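Local coordinates for mitochondrial edited mRNA stability factor 1 (Trypanosoma brucei, PDB 6NL1), which probably acts as a Nudix-family hydrolase in the 5' processing of mitochondrial mRNAs and contributes to the stability of edited transcripts, at residues Q279-P282 / Q283-W286. Sequence-based numbering, arbitrary orientation.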
loop_
_atom_site.group_PDB
_atom_site.type_symbol
_atom_site.label_atom_id
_atom_site.label_comp_id
_atom_site.label_asym_id
_atom_site.label_seq_id
_atom_site.Cartn_x
_atom_site.Cartn_y
_atom_site.Cartn_z
ATOM N N GLN A 279 3.176 9.540 7.211
ATOM C CA GLN A 279 2.907 10.956 7.037
ATOM C C GLN A 279 1.516 11.080 6.440
ATOM O O GLN A 279 1.262 10.559 5.368
ATOM C CB GLN A 279 3.920 11.568 6.074
ATOM C CG GLN A 279 3.694 13.041 5.839
ATOM C CD GLN A 279 3.665 13.815 7.144
ATOM O OE1 GLN A 279 4.579 13.694 7.957
ATOM N NE2 GLN A 279 2.607 14.604 7.357
ATOM N N THR A 280 0.610 11.765 7.124
ATOM C CA THR A 280 -0.746 11.879 6.605
ATOM C C THR A 280 -1.479 13.109 7.139
ATOM O O THR A 280 -0.953 13.837 7.972
ATOM C CB THR A 280 -1.575 10.628 6.947
ATOM O OG1 THR A 280 -2.796 10.647 6.198
ATOM C CG2 THR A 280 -1.886 10.577 8.453
ATOM N N VAL A 281 -2.697 13.312 6.645
ATOM C CA VAL A 281 -3.571 14.403 7.051
ATOM C C VAL A 281 -4.974 13.815 7.202
ATOM O O VAL A 281 -5.249 12.748 6.663
ATOM C CB VAL A 281 -3.585 15.524 5.998
ATOM C CG1 VAL A 281 -2.226 16.206 5.931
ATOM C CG2 VAL A 281 -3.970 14.961 4.628
ATOM N N PRO A 282 -5.856 14.496 7.949
ATOM C CA PRO A 282 -7.181 13.926 8.214
ATOM C C PRO A 282 -7.948 13.557 6.947
ATOM O O PRO A 282 -8.680 12.564 6.950
ATOM C CB PRO A 282 -7.898 15.053 8.973
ATOM C CG PRO A 282 -6.783 15.796 9.658
ATOM C CD PRO A 282 -5.638 15.763 8.681
ATOM N N GLN A 283 -7.788 14.339 5.881
ATOM C CA GLN A 283 -8.490 14.062 4.631
ATOM C C GLN A 283 -8.061 12.749 3.976
ATOM O O GLN A 283 -8.785 12.203 3.153
ATOM C CB GLN A 283 -8.307 15.206 3.626
ATOM C CG GLN A 283 -8.997 16.500 4.028
ATOM C CD GLN A 283 -8.292 17.175 5.183
ATOM O OE1 GLN A 283 -7.098 16.880 5.363
ATOM N NE2 GLN A 283 -8.926 17.964 5.918
ATOM N N TYR A 284 -6.866 12.266 4.304
ATOM C CA TYR A 284 -6.374 11.014 3.734
ATOM C C TYR A 284 -6.291 9.968 4.831
ATOM O O TYR A 284 -5.227 9.386 5.058
ATOM C CB TYR A 284 -4.984 11.213 3.144
ATOM C CG TYR A 284 -4.875 12.209 2.007
ATOM C CD1 TYR A 284 -5.975 12.546 1.221
ATOM C CD2 TYR A 284 -3.644 12.793 1.703
ATOM C CE1 TYR A 284 -5.846 13.450 0.163
ATOM C CE2 TYR A 284 -3.507 13.681 0.660
ATOM C CZ TYR A 284 -4.603 14.008 -0.111
ATOM O OH TYR A 284 -4.435 14.913 -1.147
ATOM N N TYR A 285 -7.421 9.742 5.498
ATOM C CA TYR A 285 -7.493 8.952 6.726
ATOM C C TYR A 285 -7.247 7.467 6.490
ATOM O O TYR A 285 -7.079 6.709 7.448
ATOM C CB TYR A 285 -8.870 9.131 7.382
ATOM C CG TYR A 285 -9.987 8.840 6.404
ATOM C CD1 TYR A 285 -10.383 7.534 6.134
ATOM C CD2 TYR A 285 -10.614 9.871 5.716
ATOM C CE1 TYR A 285 -11.400 7.265 5.203
ATOM C CE2 TYR A 285 -11.617 9.617 4.806
ATOM C CZ TYR A 285 -12.007 8.318 4.544
ATOM O OH TYR A 285 -13.012 8.095 3.617
ATOM N N TRP A 286 -7.244 7.052 5.223
ATOM C CA TRP A 286 -6.970 5.655 4.854
ATOM C C TRP A 286 -5.474 5.299 4.859
ATOM O O TRP A 286 -5.114 4.122 4.842
ATOM C CB TRP A 286 -7.531 5.366 3.451
ATOM C CG TRP A 286 -7.079 6.360 2.441
ATOM C CD1 TRP A 286 -5.909 6.339 1.726
ATOM C CD2 TRP A 286 -7.779 7.543 2.030
ATOM N NE1 TRP A 286 -5.840 7.436 0.898
ATOM C CE2 TRP A 286 -6.976 8.189 1.066
ATOM C CE3 TRP A 286 -9.012 8.111 2.381
ATOM C CZ2 TRP A 286 -7.365 9.381 0.455
ATOM C CZ3 TRP A 286 -9.396 9.288 1.774
ATOM C CH2 TRP A 286 -8.576 9.914 0.824
HETATM O O HOH W 1 -3.934 7.874 7.982
#
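Val281 and Tyr284 are the first and last residues of a four-residue reversal whose two central positions belong to Pro282 and Gln283, and they are joined by a backbone hydrogen bond. This is a beta turn of the type I/III class: the N-H of Tyr284 reaches back to the carbonyl of Val281, with Tyr284 N 2.9 Å from Val281 O and an N-H...O angle of 148°. Pro282 suits the second position, since its ring restricts phi to the value needed there and it has no N-H to satisfy.

Side chains then pack on the turn. Gln283 bends at chi2 (72°), which folds its amide back beside the proline, bringing OE1 3.8 Å from Pro282 CD. The same OE1 lies 3.7 Å from Val281 CG2, while NE2 is engaged by the carbonyl of Leu143. Val281 and Tyr284 run side by side, and Val281 CG2 meets the phenol ring obliquely, 3.7 Å from Tyr284 CD2. Tyr285, just past the turn, has the edge of its ring near Pro282 O, with CD2 3.5 Å from that oxygen.

The loop joins strands 272-277 and 290-296 of the Nudix domain and includes Gln279, a residue that contacts GDP in the ligand-bound protein, though no nucleotide is bound here. With one backbone bond, a restrained proline and one apolar side-chain contact, the reversal appears to be shaped chiefly by local conformation, while the glutamine amide ties it to another part of the chain.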